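Local coordinates for protein PTHB1 (PDB 4YD8) that forms part of the BBSome, thought to act as a coat complex that sorts specific membrane proteins to primary cilia and is required for ciliogenesis, at residues L243-Q248 / V264-E269; G181-G186 / V200-Q205. All blocks are in the same frame, centred on the assembly; numbering follows the deposited sequence.

Interaction 1: L243-Q248 / V264-E269; sequences LNIGEQ and VFVLGE
The backbone oxygen of Q248 takes one hydrogen bond and one CH...O contact from the facing strand end. E269 N gives the hydrogen bond, 3.1 Å from N to Q248 O, with an N-H...O angle of 145° and the donor nearly in line with the C=O bond. G268 CA makes the CH...O contact to the same Q248 O at 3.5 Å. In one of its two deposited conformers, the E269 side chain also packs on Q248, with E269 CD 3.8 Å from Q248 CB. Next to this bond lies the carboxylate of E247. Its CG sits between the backbone N and the carbonyl carbon (chi1 66°), and the chain then runs extended toward the backbone of G268 and E269. E247 OE2 comes within 3.1 Å of G268 CA, so a side-chain carbon on G268 would collide with it. E247 OE2 is also 3.0 Å from E269 N, but the angle is too poor for a hydrogen bond. OE2 is instead bonded to R270 N, and OE1 to N271 ND2.

The setting is the N-terminal seven-bladed beta-propeller. Residues 245-248 carry the chain from the outermost strand of one blade, 241-244, to the first strand of the next, 249-255. Residues 264-269 form the second strand of that next blade and enter its turn. The E247 carboxylate thus ties the blade connection to the hairpin turn. An alanine at E247 would probably leave R270 N and N271 ND2 without these carboxylate acceptors and open a gap beside G268.

Deeper in, I245 and V266 meet tip to tip, with 4.2 Å between I245 CD1 and V266 CG1. F273 and A249 add to this apolar patch, packing on I245 and V266 respectively. Within 243-248, G246 N makes a weak hydrogen bond to N244 OD1, 2.8 Å.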
ATOM      1  N   LEU A 243      -8.729   2.935  20.592  1.00 29.19           N
ATOM      2  CA  LEU A 243      -9.899   2.062  20.472  1.00 28.58           C
ATOM      3  C   LEU A 243      -9.437   0.621  20.632  1.00 31.24           C
ATOM      4  O   LEU A 243      -8.591   0.142  19.875  1.00 33.18           O
ATOM      5  CB  LEU A 243     -10.612   2.244  19.118  1.00 28.43           C
ATOM      6  CG  LEU A 243     -11.809   1.313  18.867  1.00 30.36           C
ATOM      7  CD1 LEU A 243     -13.019   1.710  19.708  1.00 38.38           C
ATOM      8  CD2 LEU A 243     -12.183   1.247  17.390  1.00 29.45           C
ATOM      9  N   ASN A 244      -9.974  -0.082  21.621  1.00 32.90           N
ATOM     10  CA  ASN A 244      -9.640  -1.489  21.732  1.00 31.63           C
ATOM     11  C   ASN A 244     -10.493  -2.308  20.789  1.00 33.84           C
ATOM     12  O   ASN A 244     -11.715  -2.326  20.921  1.00 37.27           O
ATOM     13  CB  ASN A 244      -9.816  -2.003  23.156  1.00 43.13           C
ATOM     14  CG  ASN A 244      -9.142  -3.341  23.356  1.00 45.56           C
ATOM     15  OD1 ASN A 244      -9.559  -4.342  22.783  1.00 41.81           O
ATOM     16  ND2 ASN A 244      -8.070  -3.354  24.134  1.00 56.52           N
ATOM     17  N   ILE A 245      -9.854  -2.990  19.841  1.00 32.47           N
ATOM     18  CA  ILE A 245     -10.590  -3.803  18.876  1.00 28.84           C
ATOM     19  C   ILE A 245     -10.561  -5.296  19.201  1.00 30.65           C
ATOM     20  O   ILE A 245     -11.120  -6.112  18.463  1.00 29.18           O
ATOM     21  CB  ILE A 245     -10.052  -3.601  17.453  1.00 29.74           C
ATOM     22  CG1 ILE A 245      -8.549  -3.881  17.401  1.00 27.09           C
ATOM     23  CG2 ILE A 245     -10.320  -2.175  16.998  1.00 29.20           C
ATOM     24  CD1 ILE A 245      -8.008  -3.984  15.989  1.00 27.53           C
ATOM     25  N   GLY A 246      -9.870  -5.653  20.280  1.00 31.44           N
ATOM     26  CA  GLY A 246      -9.917  -7.004  20.813  1.00 36.68           C
ATOM     27  C   GLY A 246      -9.263  -8.095  19.985  1.00 29.73           C
ATOM     28  O   GLY A 246      -9.506  -9.278  20.223  1.00 32.56           O
ATOM     29  N   GLU A 247      -8.419  -7.705  19.040  1.00 28.81           N
ATOM     30  CA  GLU A 247      -7.717  -8.662  18.186  1.00 29.14           C
ATOM     31  C   GLU A 247      -6.520  -7.985  17.558  1.00 26.86           C
ATOM     32  O   GLU A 247      -6.443  -6.759  17.553  1.00 27.49           O
ATOM     33  CB  GLU A 247      -8.650  -9.201  17.084  1.00 28.17           C
ATOM     34  CG  GLU A 247      -9.078  -8.130  16.098  1.00 26.90           C
ATOM     35  CD  GLU A 247     -10.228  -8.595  15.218  1.00 38.66           C
ATOM     36  OE1 GLU A 247     -11.365  -8.739  15.734  1.00 44.43           O
ATOM     37  OE2 GLU A 247      -9.986  -8.846  14.018  1.00 32.23           O
ATOM     38  N   GLN A 248      -5.602  -8.770  17.004  1.00 27.14           N
ATOM     39  CA  GLN A 248      -4.450  -8.202  16.308  1.00 28.16           C
ATOM     40  C   GLN A 248      -4.870  -7.660  14.942  1.00 30.73           C
ATOM     41  O   GLN A 248      -5.729  -8.242  14.269  1.00 27.50           O
ATOM     42  CB  GLN A 248      -3.334  -9.241  16.148  1.00 28.67           C
ATOM     43  CG  GLN A 248      -2.800  -9.799  17.465  1.00 29.52           C
ATOM     44  CD  GLN A 248      -2.114  -8.745  18.336  1.00 37.87           C
ATOM     45  OE1 GLN A 248      -1.424  -7.848  17.838  1.00 38.08           O
ATOM     46  NE2 GLN A 248      -2.286  -8.867  19.647  1.00 35.38           N
ATOM     47  N   VAL A 264     -11.117   5.428   8.558  1.00 26.35           N
ATOM     48  CA  VAL A 264      -9.997   4.592   8.949  1.00 26.19           C
ATOM     49  C   VAL A 264     -10.392   3.129   8.840  1.00 28.17           C
ATOM     50  O   VAL A 264     -11.217   2.659   9.615  1.00 30.79           O
ATOM     51  CB  VAL A 264      -9.562   4.877  10.398  1.00 25.24           C
ATOM     52  CG1 VAL A 264      -8.412   3.975  10.780  1.00 26.05           C
ATOM     53  CG2 VAL A 264      -9.194   6.350  10.558  1.00 31.13           C
ATOM     54  N   PHE A 265      -9.843   2.397   7.881  1.00 21.60           N
ATOM     55  CA  PHE A 265     -10.210   0.983   7.797  1.00 22.01           C
ATOM     56  C   PHE A 265      -9.150   0.135   8.463  1.00 22.14           C
ATOM     57  O   PHE A 265      -7.953   0.361   8.255  1.00 23.84           O
ATOM     58  CB  PHE A 265     -10.410   0.558   6.348  1.00 21.70           C
ATOM     59  CG  PHE A 265     -11.669   1.088   5.752  1.00 25.31           C
ATOM     60  CD1 PHE A 265     -11.723   2.374   5.244  1.00 30.18           C
ATOM     61  CD2 PHE A 265     -12.809   0.311   5.731  1.00 28.80           C
ATOM     62  CE1 PHE A 265     -12.906   2.861   4.697  1.00 32.54           C
ATOM     63  CE2 PHE A 265     -13.975   0.792   5.178  1.00 33.16           C
ATOM     64  CZ  PHE A 265     -14.021   2.067   4.683  1.00 27.50           C
ATOM     65  N   VAL A 266      -9.595  -0.822   9.282  1.00 22.92           N
ATOM     66  CA  VAL A 266      -8.688  -1.747   9.941  1.00 22.26           C
ATOM     67  C   VAL A 266      -9.041  -3.184   9.584  1.00 21.29           C
ATOM     68  O   VAL A 266     -10.190  -3.622   9.732  1.00 22.21           O
ATOM     69  CB  VAL A 266      -8.703  -1.577  11.474  1.00 22.98           C
ATOM     70  CG1 VAL A 266      -7.677  -2.526  12.110  1.00 22.75           C
ATOM     71  CG2 VAL A 266      -8.378  -0.123  11.828  1.00 25.45           C
ATOM     72  N   LEU A 267      -8.054  -3.897   9.059  1.00 20.02           N
ATOM     73  CA  LEU A 267      -8.199  -5.321   8.810  1.00 25.16           C
ATOM     74  C   LEU A 267      -7.675  -6.106  10.002  1.00 26.13           C
ATOM     75  O   LEU A 267      -6.468  -6.186  10.199  1.00 26.07           O
ATOM     76  CB  LEU A 267      -7.438  -5.748   7.560  1.00 22.74           C
ATOM     77  CG  LEU A 267      -7.634  -7.228   7.186  1.00 22.38           C
ATOM     78  CD1 LEU A 267      -9.104  -7.494   6.801  1.00 24.77           C
ATOM     79  CD2 LEU A 267      -6.692  -7.639   6.043  1.00 26.66           C
ATOM     80  N   GLY A 268      -8.578  -6.689  10.784  1.00 23.46           N
ATOM     81  CA  GLY A 268      -8.178  -7.507  11.915  1.00 25.51           C
ATOM     82  C   GLY A 268      -8.096  -8.966  11.512  1.00 27.90           C
ATOM     83  O   GLY A 268      -8.470  -9.333  10.398  1.00 26.60           O
ATOM     84  N   GLU A 269      -7.603  -9.809  12.408  1.00 25.43           N
ATOM     85  CA  GLU A 269      -7.538 -11.242  12.151  0.51 30.57           C
ATOM     86  C   GLU A 269      -8.930 -11.861  12.087  1.00 30.71           C
ATOM     87  O   GLU A 269      -9.126 -12.898  11.456  1.00 35.11           O
ATOM     88  CB  GLU A 269      -6.705 -11.949  13.233  0.51 34.40           C
ATOM     89  CG  GLU A 269      -5.224 -11.599  13.209  0.51 31.56           C
ATOM     90  CD  GLU A 269      -4.420 -12.378  14.238  0.51 39.57           C
ATOM     91  OE1 GLU A 269      -5.014 -12.875  15.219  0.51 47.28           O
ATOM     92  OE2 GLU A 269      -3.191 -12.500  14.064  0.51 34.59           O
TER

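Interaction 2: G181-G186 / V200-Q205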
ATOM      1  N   GLY A 181       3.376   2.370  25.144  1.00 38.02           N
ATOM      2  CA  GLY A 181       2.518   1.196  25.107  1.00 40.29           C
ATOM      3  C   GLY A 181       2.888   0.263  23.972  1.00 37.21           C
ATOM      4  O   GLY A 181       2.020  -0.382  23.355  1.00 36.65           O
ATOM      5  N   PHE A 182       4.188   0.201  23.689  1.00 38.66           N
ATOM      6  CA  PHE A 182       4.695  -0.488  22.505  1.00 38.46           C
ATOM      7  C   PHE A 182       5.261  -1.852  22.847  1.00 39.09           C
ATOM      8  O   PHE A 182       5.999  -1.989  23.813  1.00 35.59           O
ATOM      9  CB  PHE A 182       5.782   0.356  21.820  1.00 37.77           C
ATOM     10  CG  PHE A 182       6.345  -0.272  20.564  1.00 32.36           C
ATOM     11  CD1 PHE A 182       5.742  -0.045  19.325  1.00 29.54           C
ATOM     12  CD2 PHE A 182       7.480  -1.071  20.616  1.00 35.19           C
ATOM     13  CE1 PHE A 182       6.258  -0.619  18.170  1.00 29.44           C
ATOM     14  CE2 PHE A 182       7.993  -1.648  19.465  1.00 37.51           C
ATOM     15  CZ  PHE A 182       7.381  -1.421  18.241  1.00 36.17           C
ATOM     16  N   LEU A 183       4.957  -2.856  22.033  1.00 31.07           N
ATOM     17  CA  LEU A 183       5.586  -4.163  22.199  1.00 32.05           C
ATOM     18  C   LEU A 183       6.171  -4.626  20.860  1.00 37.47           C
ATOM     19  O   LEU A 183       7.392  -4.660  20.690  1.00 35.27           O
ATOM     20  CB  LEU A 183       4.574  -5.167  22.746  1.00 36.21           C
ATOM     21  CG  LEU A 183       5.087  -6.505  23.244  1.00 35.70           C
ATOM     22  CD1 LEU A 183       5.960  -6.315  24.477  1.00 35.39           C
ATOM     23  CD2 LEU A 183       3.909  -7.427  23.545  1.00 34.60           C
ATOM     24  N   LEU A 184       5.294  -4.977  19.919  1.00 32.01           N
ATOM     25  CA  LEU A 184       5.684  -5.271  18.530  1.00 29.49           C
ATOM     26  C   LEU A 184       5.071  -4.250  17.557  1.00 29.61           C
ATOM     27  O   LEU A 184       3.968  -3.755  17.777  1.00 30.91           O
ATOM     28  CB  LEU A 184       5.250  -6.687  18.132  1.00 34.27           C
ATOM     29  CG  LEU A 184       5.867  -7.872  18.887  1.00 36.95           C
ATOM     30  CD1 LEU A 184       5.319  -9.181  18.353  1.00 38.75           C
ATOM     31  CD2 LEU A 184       7.395  -7.864  18.799  1.00 38.44           C
ATOM     32  N   PRO A 185       5.789  -3.935  16.470  1.00 27.51           N
ATOM     33  CA  PRO A 185       5.307  -2.881  15.573  1.00 26.56           C
ATOM     34  C   PRO A 185       4.069  -3.301  14.774  1.00 27.32           C
ATOM     35  O   PRO A 185       4.044  -4.382  14.177  1.00 28.85           O
ATOM     36  CB  PRO A 185       6.505  -2.626  14.642  1.00 28.58           C
ATOM     37  CG  PRO A 185       7.291  -3.881  14.668  1.00 28.64           C
ATOM     38  CD  PRO A 185       7.104  -4.466  16.062  1.00 29.47           C
ATOM     39  N   GLY A 186       3.052  -2.449  14.784  1.00 26.58           N
ATOM     40  CA  GLY A 186       1.824  -2.720  14.054  1.00 23.72           C
ATOM     41  C   GLY A 186       1.834  -1.992  12.720  1.00 25.12           C
ATOM     42  O   GLY A 186       2.801  -1.312  12.375  1.00 25.45           O
ATOM     43  N   VAL A 200      -1.720   0.140  15.265  1.00 23.00           N
ATOM     44  CA  VAL A 200      -2.379  -0.769  16.202  1.00 25.37           C
ATOM     45  C   VAL A 200      -1.320  -1.488  17.028  1.00 30.48           C
ATOM     46  O   VAL A 200      -0.392  -2.077  16.475  1.00 30.51           O
ATOM     47  CB  VAL A 200      -3.252  -1.811  15.510  1.00 23.27           C
ATOM     48  CG1 VAL A 200      -4.150  -2.511  16.541  1.00 24.04           C
ATOM     49  CG2 VAL A 200      -4.095  -1.163  14.382  1.00 22.48           C
ATOM     50  N   SER A 201      -1.471  -1.452  18.345  1.00 26.92           N
ATOM     51  CA  SER A 201      -0.452  -1.992  19.240  1.00 27.30           C
ATOM     52  C   SER A 201      -0.655  -3.476  19.504  1.00 29.73           C
ATOM     53  O   SER A 201      -1.685  -4.048  19.151  1.00 27.28           O
ATOM     54  CB  SER A 201      -0.458  -1.245  20.578  1.00 30.23           C
ATOM     55  OG  SER A 201      -1.668  -1.509  21.267  1.00 30.35           O
ATOM     56  N   SER A 202       0.316  -4.092  20.173  1.00 27.46           N
ATOM     57  CA  SER A 202       0.211  -5.508  20.504  1.00 29.98           C
ATOM     58  C   SER A 202      -0.891  -5.806  21.510  1.00 33.32           C
ATOM     59  O   SER A 202      -1.398  -6.924  21.557  1.00 34.52           O
ATOM     60  CB  SER A 202       1.548  -6.030  21.036  1.00 30.46           C
ATOM     61  OG  SER A 202       2.525  -5.983  20.017  1.00 30.69           O
ATOM     62  N   CYS A 203      -1.281  -4.821  22.308  1.00 28.75           N
ATOM     63  CA  CYS A 203      -2.387  -5.068  23.224  1.00 35.59           C
ATOM     64  C   CYS A 203      -3.719  -4.652  22.574  1.00 34.26           C
ATOM     65  O   CYS A 203      -4.717  -4.398  23.253  1.00 32.75           O
ATOM     66  CB  CYS A 203      -2.155  -4.363  24.575  1.00 36.50           C
ATOM     67  SG  CYS A 203      -2.001  -2.575  24.496  1.00 39.26           S
ATOM     68  N   GLN A 204      -3.711  -4.621  21.243  1.00 27.54           N
ATOM     69  CA  GLN A 204      -4.922  -4.605  20.417  1.00 29.90           C
ATOM     70  C   GLN A 204      -5.670  -3.269  20.475  1.00 32.41           C
ATOM     71  O   GLN A 204      -6.895  -3.211  20.331  1.00 29.94           O
ATOM     72  CB  GLN A 204      -5.834  -5.781  20.820  1.00 29.79           C
ATOM     73  CG  GLN A 204      -5.081  -7.130  20.802  1.00 29.74           C
ATOM     74  CD  GLN A 204      -5.904  -8.337  21.223  1.00 29.72           C
ATOM     75  OE1 GLN A 204      -6.789  -8.257  22.085  1.00 37.01           O
ATOM     76  NE2 GLN A 204      -5.586  -9.482  20.638  1.00 32.70           N
ATOM     77  N   GLN A 205      -4.909  -2.195  20.653  1.00 28.92           N
ATOM     78  CA  GLN A 205      -5.436  -0.836  20.635  1.00 31.86           C
ATOM     79  C   GLN A 205      -5.117  -0.136  19.325  1.00 26.04           C
ATOM     80  O   GLN A 205      -3.944   0.003  18.966  1.00 28.85           O
ATOM     81  CB  GLN A 205      -4.835  -0.008  21.771  1.00 39.01           C
ATOM     82  CG  GLN A 205      -5.028  -0.590  23.141  1.00 50.49           C
ATOM     83  CD  GLN A 205      -6.094   0.144  23.912  1.00 65.02           C
ATOM     84  OE1 GLN A 205      -7.265  -0.235  23.890  1.00 69.01           O
ATOM     85  NE2 GLN A 205      -5.697   1.217  24.592  1.00 67.39           N
TER
HETATM   86  O   HOH W   1       1.111  -3.038  23.226  1.00 31.79           O
HETATM   87  O   HOH W   2      -0.714   0.263  23.283  1.00 33.94           O
HETATM   88  O   HOH W   3       2.841  -2.532  20.083  1.00 26.03           O
HETATM   89  O   HOH W   4       1.370  -4.187  16.861  1.00 26.30           O
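S202 holds OG anti to its own carbonyl carbon (chi1 -66°), which places the hydroxyl against L183 and L184. L183 has CG anti to the backbone N (chi1 -168°), and its CD2 lies 3.7 Å from S202 CB. L184 N donates to S202 OG at 2.9 Å, with an N-H...O angle of 150°. The serine thus meets the loop with both side-chain atoms: CB packs on L183, and OG takes the backbone N-H of L184.

Water fills in the rest of the polar contact. One molecule accepts from L183 N and S202 N and donates to L184 O. A second donates to both L184 O and V200 O, 2.8 Å from each. Near G181, two more waters link G181 O to the turn, one through S201 OG and one through a weak bond from C203 N.

Residues 181-186 lie in the loop from the last strand of one propeller blade, 172-178, to the first strand of the next, 188-191. Residues 200-205 make the hairpin between strands 196-200 and 205-210 of that next blade, with a type I turn from S201 to Q204.

At the inner end the backbones close up. G186 CA makes a CH...O contact with V200 O at 3.3 Å, and a side chain on G186 would clash with that oxygen. G186 O accepts hydrogen bonds from Q159 NE2 and N141 ND2 of the preceding blade.

In the fold
Interactions 1 and 2 follow one another along the chain and show the same arrangement in successive blades. In each, the connection entering a blade packs against the hairpin between that blade's second and third strands. Their centres lie 11 Å apart, on the same side of the chain's centre. They also touch. Q248 NE2 probably donates to S202 O at 2.9 Å, and I245 N to Q204 O at 3.0 Å. The hairpin of 200-205 therefore borders the blade connection on one side and the 181-186 loop on another. Both contacts lie away from G145, the residue critical for protein stability.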